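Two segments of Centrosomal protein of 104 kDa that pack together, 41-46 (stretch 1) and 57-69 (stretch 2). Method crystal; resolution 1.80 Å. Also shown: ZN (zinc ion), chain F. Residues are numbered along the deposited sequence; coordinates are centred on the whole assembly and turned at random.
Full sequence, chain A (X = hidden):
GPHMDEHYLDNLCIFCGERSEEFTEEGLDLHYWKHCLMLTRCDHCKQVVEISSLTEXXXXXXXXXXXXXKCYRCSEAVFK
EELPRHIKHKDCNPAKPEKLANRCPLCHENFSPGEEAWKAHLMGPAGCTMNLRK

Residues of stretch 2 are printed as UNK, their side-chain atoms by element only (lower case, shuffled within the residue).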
ATOM      1  N   ARG A  41       4.615   7.409  -1.071  1.00 25.60           N
ATOM      2  CA  ARG A  41       4.415   8.413  -2.109  1.00 24.87           C
ATOM      3  C   ARG A  41       4.478   7.739  -3.467  1.00 27.72           C
ATOM      4  O   ARG A  41       5.493   7.128  -3.802  1.00 28.86           O
ATOM      5  CB  ARG A  41       5.488   9.499  -2.067  1.00 28.90           C
ATOM      6  CG  ARG A  41       5.267  10.609  -1.113  1.00 39.05           C
ATOM      7  CD  ARG A  41       6.451  11.578  -1.204  1.00 33.54           C
ATOM      8  NE  ARG A  41       6.830  12.020   0.123  1.00 33.60           N
ATOM      9  CZ  ARG A  41       7.974  12.617   0.417  1.00 29.98           C
ATOM     10  NH1 ARG A  41       8.869  12.854  -0.536  1.00 31.22           N
ATOM     11  NH2 ARG A  41       8.209  12.966   1.663  1.00 26.89           N
ATOM     12  N   CYS A  42       3.441   7.909  -4.278  1.00 22.09           N
ATOM     13  CA  CYS A  42       3.515   7.383  -5.641  1.00 28.60           C
ATOM     14  C   CYS A  42       4.602   8.111  -6.423  1.00 25.51           C
ATOM     15  O   CYS A  42       4.555   9.339  -6.561  1.00 24.33           O
ATOM     16  CB  CYS A  42       2.172   7.531  -6.348  1.00 25.11           C
ATOM     17  SG  CYS A  42       2.245   6.901  -8.026  1.00 25.82           S
ATOM     18  N   ASP A  43       5.584   7.371  -6.944  1.00 27.06           N
ATOM     19  CA  ASP A  43       6.657   8.050  -7.670  1.00 30.02           C
ATOM     20  C   ASP A  43       6.157   8.658  -8.982  1.00 31.75           C
ATOM     21  O   ASP A  43       6.776   9.591  -9.500  1.00 27.68           O
ATOM     22  CB  ASP A  43       7.812   7.083  -7.948  1.00 41.50           C
ATOM     23  CG  ASP A  43       9.099   7.797  -8.378  1.00 57.10           C
ATOM     24  OD1 ASP A  43       9.270   9.003  -8.081  1.00 54.86           O
ATOM     25  OD2 ASP A  43       9.952   7.138  -9.015  1.00 65.61           O
ATOM     26  N   HIS A  44       5.026   8.182  -9.502  1.00 26.77           N
ATOM     27  CA  HIS A  44       4.569   8.618 -10.813  1.00 25.68           C
ATOM     28  C   HIS A  44       3.752   9.907 -10.749  1.00 26.93           C
ATOM     29  O   HIS A  44       3.914  10.773 -11.612  1.00 26.06           O
ATOM     30  CB  HIS A  44       3.788   7.470 -11.454  1.00 25.32           C
ATOM     31  CG  HIS A  44       4.546   6.179 -11.428  1.00 26.70           C
ATOM     32  ND1 HIS A  44       5.633   5.947 -12.241  1.00 31.29           N
ATOM     33  CD2 HIS A  44       4.447   5.101 -10.613  1.00 30.96           C
ATOM     34  CE1 HIS A  44       6.132   4.751 -11.972  1.00 34.13           C
ATOM     35  NE2 HIS A  44       5.440   4.225 -10.977  1.00 30.19           N
ATOM     36  N   CYS A  45       2.919  10.075  -9.713  1.00 23.83           N
ATOM     37  CA  CYS A  45       2.062  11.239  -9.584  1.00 27.47           C
ATOM     38  C   CYS A  45       2.368  12.090  -8.363  1.00 25.79           C
ATOM     39  O   CYS A  45       1.801  13.187  -8.233  1.00 24.53           O
ATOM     40  CB  CYS A  45       0.587  10.804  -9.538  1.00 23.88           C
ATOM     41  SG  CYS A  45       0.110  10.048  -7.977  1.00 24.51           S
ATOM     42  N   LYS A  46       3.238  11.622  -7.470  1.00 22.16           N
ATOM     43  CA  LYS A  46       3.693  12.283  -6.242  1.00 25.97           C
ATOM     44  C   LYS A  46       2.610  12.406  -5.174  1.00 28.55           C
ATOM     45  O   LYS A  46       2.794  13.155  -4.199  1.00 29.29           O
ATOM     46  CB  LYS A  46       4.313  13.667  -6.511  1.00 23.11           C
ATOM     47  CG  LYS A  46       5.265  13.701  -7.714  1.00 27.16           C
ATOM     48  CD  LYS A  46       6.412  12.706  -7.624  1.00 34.78           C
ATOM     49  CE  LYS A  46       7.318  12.813  -8.861  1.00 35.94           C
ATOM     50  NZ  LYS A  46       8.492  11.899  -8.761  1.00 40.98           N
ATOM     51  N   UNK A  57      -4.517   1.927  -7.087  1.00 35.87           N
ATOM     52  CA  UNK A  57      -4.213   3.325  -7.404  1.00 32.58           C
ATOM     53  C   UNK A  57      -3.592   3.449  -8.785  1.00 31.44           C
ATOM     54  O   UNK A  57      -4.055   4.229  -9.628  1.00 29.16           O
ATOM     55  c   UNK A  57      -2.619   5.214  -6.797  1.00 30.82           C
ATOM     56  c   UNK A  57      -2.462   7.384  -7.158  1.00 29.45           C
ATOM     57  n   UNK A  57      -3.246   6.437  -6.674  1.00 28.74           N
ATOM     58  c   UNK A  57      -3.258   3.921  -6.357  1.00 25.85           C
ATOM     59  c   UNK A  57      -1.427   5.463  -7.391  1.00 28.93           C
ATOM     60  n   UNK A  57      -1.349   6.821  -7.599  1.00 26.32           N
ATOM     61  N   UNK A  58      -2.525   2.687  -9.029  1.00 29.41           N
ATOM     62  CA  UNK A  58      -1.798   2.796 -10.286  1.00 28.89           C
ATOM     63  C   UNK A  58      -2.690   2.474 -11.477  1.00 31.19           C
ATOM     64  O   UNK A  58      -2.545   3.073 -12.546  1.00 32.18           O
ATOM     65  c   UNK A  58       1.520   1.066  -9.154  1.00 32.79           C
ATOM     66  c   UNK A  58       1.262   3.544  -9.681  1.00 26.83           C
ATOM     67  c   UNK A  58      -0.576   1.869 -10.266  1.00 25.81           C
ATOM     68  c   UNK A  58       0.532   2.239  -9.268  1.00 28.73           C
ATOM     69  N   UNK A  59      -3.621   1.535 -11.312  1.00 33.35           N
ATOM     70  CA  UNK A  59      -4.422   1.092 -12.449  1.00 33.07           C
ATOM     71  C   UNK A  59      -5.666   1.939 -12.686  1.00 34.72           C
ATOM     72  O   UNK A  59      -6.106   2.065 -13.835  1.00 40.46           O
ATOM     73  c   UNK A  59      -3.702  -1.396 -12.271  1.00 30.37           C
ATOM     74  c   UNK A  59      -3.045  -1.423 -13.640  1.00 31.69           C
ATOM     75  c   UNK A  59      -4.836  -0.370 -12.258  1.00 32.82           C
ATOM     76  c   UNK A  59      -4.221  -2.774 -11.895  1.00 31.69           C
ATOM     77  N   UNK A  60      -6.272   2.507 -11.633  1.00 37.35           N
ATOM     78  CA  UNK A  60      -7.565   3.157 -11.786  1.00 43.12           C
ATOM     79  C   UNK A  60      -7.625   4.602 -11.292  1.00 44.73           C
ATOM     80  O   UNK A  60      -8.658   5.251 -11.480  1.00 45.67           O
ATOM     81  o   UNK A  60      -8.526   2.496  -9.655  1.00 41.22           O
ATOM     82  c   UNK A  60      -8.663   2.347 -11.071  1.00 42.63           C
ATOM     83  c   UNK A  60      -8.563   0.872 -11.419  1.00 36.09           C
ATOM     84  N   UNK A  61      -6.577   5.124 -10.683  1.00 36.57           N
ATOM     85  CA  UNK A  61      -6.719   6.430 -10.052  1.00 41.52           C
ATOM     86  C   UNK A  61      -5.589   7.395 -10.379  1.00 40.79           C
ATOM     87  O   UNK A  61      -5.848   8.588 -10.577  1.00 38.09           O
ATOM     88  o   UNK A  61      -6.862   6.024  -5.862  1.00 95.91           O
ATOM     89  c   UNK A  61      -7.094   7.187  -6.255  1.00 84.97           C
ATOM     90  c   UNK A  61      -6.968   7.485  -7.732  1.00 60.27           C
ATOM     91  o   UNK A  61      -7.429   8.110  -5.488  1.00 95.14           O
ATOM     92  c   UNK A  61      -6.817   6.227  -8.541  1.00 44.89           C
ATOM     93  N   UNK A  62      -4.349   6.905 -10.428  1.00 32.15           N
ATOM     94  CA  UNK A  62      -3.165   7.722 -10.648  1.00 27.20           C
ATOM     95  C   UNK A  62      -3.315   8.620 -11.871  1.00 29.94           C
ATOM     96  O   UNK A  62      -3.893   8.219 -12.883  1.00 32.92           O
ATOM     97  s   UNK A  62      -0.345   7.561 -10.922  1.00 28.05           S
ATOM     98  c   UNK A  62      -1.960   6.791 -10.828  1.00 25.22           C
ATOM     99  N   UNK A  63      -2.777   9.849 -11.769  1.00 32.63           N
ATOM    100  CA  UNK A  63      -2.614  10.700 -12.947  1.00 25.59           C
ATOM    101  C   UNK A  63      -1.971   9.952 -14.103  1.00 33.72           C
ATOM    102  O   UNK A  63      -2.254  10.254 -15.270  1.00 30.01           O
ATOM    103  o   UNK A  63      -1.684  13.688 -11.054  1.00 33.50           O
ATOM    104  c   UNK A  63      -1.745  11.919 -12.637  1.00 25.87           C
ATOM    105  c   UNK A  63      -2.420  12.912 -11.704  1.00 32.61           C
ATOM    106  o   UNK A  63      -3.663  12.920 -11.624  1.00 34.60           O
ATOM    107  N   UNK A  64      -1.085   8.992 -13.811  1.00 29.61           N
ATOM    108  CA  UNK A  64      -0.358   8.269 -14.849  1.00 24.39           C
ATOM    109  C   UNK A  64      -0.962   6.898 -15.174  1.00 26.38           C
ATOM    110  O   UNK A  64      -0.296   6.086 -15.830  1.00 30.31           O
ATOM    111  c   UNK A  64       1.715  10.528 -15.100  1.00 26.33           C
ATOM    112  c   UNK A  64       1.813   9.447 -14.017  1.00 22.90           C
ATOM    113  c   UNK A  64       1.116   8.119 -14.452  1.00 26.47           C
ATOM    114  n   UNK A  64       2.214  12.934 -15.635  1.00 28.56           N
ATOM    115  c   UNK A  64       2.335  11.843 -14.609  1.00 29.45           C
ATOM    116  N   UNK A  65      -2.211   6.635 -14.759  1.00 27.01           N
ATOM    117  CA  UNK A  65      -2.779   5.284 -14.866  1.00 35.37           C
ATOM    118  C   UNK A  65      -2.834   4.774 -16.302  1.00 41.68           C
ATOM    119  O   UNK A  65      -2.742   3.558 -16.529  1.00 40.77           O
ATOM    120  c   UNK A  65      -4.182   5.243 -14.264  1.00 35.08           C
ATOM    121  c   UNK A  65      -7.672   6.579 -15.203  1.00 45.21           C
ATOM    122  n   UNK A  65      -8.922   6.676 -14.405  1.00 54.29           N
ATOM    123  c   UNK A  65      -6.529   6.113 -14.311  1.00 36.81           C
ATOM    124  c   UNK A  65      -5.235   5.961 -15.100  1.00 36.75           C
ATOM    125  N   UNK A  66      -2.993   5.664 -17.285  1.00 36.38           N
ATOM    126  CA  UNK A  66      -3.049   5.192 -18.666  1.00 41.04           C
ATOM    127  C   UNK A  66      -1.711   4.649 -19.150  1.00 41.46           C
ATOM    128  O   UNK A  66      -1.655   4.083 -20.243  1.00 41.85           O
ATOM    129  c   UNK A  66      -3.522   6.313 -19.606  1.00 47.28           C
ATOM    130  c   UNK A  66      -4.930   6.805 -19.280  1.00 44.58           C
ATOM    131  o   UNK A  66      -5.227   7.981 -19.570  1.00 51.38           O
ATOM    132  o   UNK A  66      -5.742   6.027 -18.743  1.00 44.40           O
ATOM    133  N   UNK A  67      -0.637   4.818 -18.384  1.00 38.57           N
ATOM    134  CA  UNK A  67       0.630   4.211 -18.727  1.00 35.94           C
ATOM    135  C   UNK A  67       0.871   2.845 -18.111  1.00 30.23           C
ATOM    136  O   UNK A  67       1.969   2.302 -18.267  1.00 39.09           O
ATOM    137  N   UNK A  68      -0.109   2.284 -17.400  1.00 33.25           N
ATOM    138  CA  UNK A  68       0.028   0.980 -16.758  1.00 39.19           C
ATOM    139  C   UNK A  68      -1.018  -0.000 -17.265  1.00 42.61           C
ATOM    140  O   UNK A  68      -2.128   0.387 -17.635  1.00 39.21           O
ATOM    141  c   UNK A  68       2.261   1.440 -14.531  1.00 38.56           C
ATOM    142  c   UNK A  68       1.669   3.923 -13.470  1.00 31.02           C
ATOM    143  c   UNK A  68       0.960   1.905 -14.595  1.00 34.59           C
ATOM    144  c   UNK A  68       3.274   2.211 -13.934  1.00 39.55           C
ATOM    145  c   UNK A  68       2.976   3.450 -13.413  1.00 33.26           C
ATOM    146  c   UNK A  68       0.674   3.155 -14.069  1.00 34.51           C
ATOM    147  c   UNK A  68      -0.112   1.081 -15.234  1.00 32.15           C
ATOM    148  N   UNK A  69      -0.658  -1.286 -17.240  1.00 40.76           N
ATOM    149  CA  UNK A  69      -1.621  -2.348 -17.420  1.00 37.59           C
ATOM    150  C   UNK A  69      -1.427  -3.410 -16.353  1.00 44.84           C
ATOM    151  O   UNK A  69      -0.378  -3.496 -15.712  1.00 47.38           O
TER
HETATM  152 ZN    ZN F 902       0.169   7.748  -8.658  1.00 28.75          ZN
HETATM  153  O   HOH W   1       0.696  14.291 -10.678  1.00 38.06           O

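Position 57 carries one carbon and then a five-membered ring of three carbons and two nitrogens. One ring nitrogen lies 2.1 Å from the zinc ion, and the sulfurs of Cys42 and Cys45 sit at the ring's edge. This is His57; its NE2 is 3.6 Å from Cys42 SG and equally 3.6 Å from Cys45 SG, spacings set by a shared metal.

Position 58 has four carbons forked at the second, one tip reaching the ring of His44: Leu58. Its CA-to-CB bond points sideways, yet CD2 comes 3.7 Å from His44 CD2 and 3.9 Å from Cys42 SG, greasing the flank of the site. Position 59 has the same forked four carbons but touches nothing on stretch 1: Leu59.

At 60, one carbon bears an oxygen and a carbon, out of reach: Thr60. At 61, three carbons end in two oxygens, also out of reach: Glu61, the first residue to leave helical geometry.

Position 62 is one carbon and a sulfur 2.3 Å from zinc: Cys62. Its SG also approaches Cys45 CB at 3.6 Å. A type I turn begins here, with the backbone N of position 65 hydrogen-bonded to Cys62 O at 3.0 Å.

Position 63 has two carbons, the second bearing two oxygens, one of them facing Cys45 CB: Asp63. OD2 lies 4.0 Å from Cys45 CB, and a water bridges the gap, donating to Asp63 OD2 at 2.5 Å and to Cys45 O at 2.9 Å.

Position 64 shows four carbons in a row ending in nitrogen, the second packing on His44: Lys64. Its CG is 3.5 Å from His44 O, while its backbone N donates to Cys62 SG at 3.3 Å.

Position 65 repeats that chain without touching stretch 1: Lys65, whose NZ returns to Thr60 O at 3.3 Å. Position 66, two carbons and two oxygens, is Asp66, far away. Position 67 has no side chain: Gly67.

Position 68 has one carbon and a six-carbon ring, its edge turned to the face of His44: Phe68. CZ is 3.6 Å from His44 NE2, with the planes at 73°. Position 69, bare again, is Gly69.

The rule is metal first, packing second. No direct hydrogen bond crosses; Cys42, Cys45, His57 and Cys62 meet at zinc, two ligands from each stretch. Weak hydrogen bonds to Cys42 SG, from His44 N at 3.4 Å and from Cys45 N at 3.7 Å, accompany the first pair, and His44 spends its ring on Leu58 and Phe68.

Stretch 2 (57-69) HLLTECDKKDGFG
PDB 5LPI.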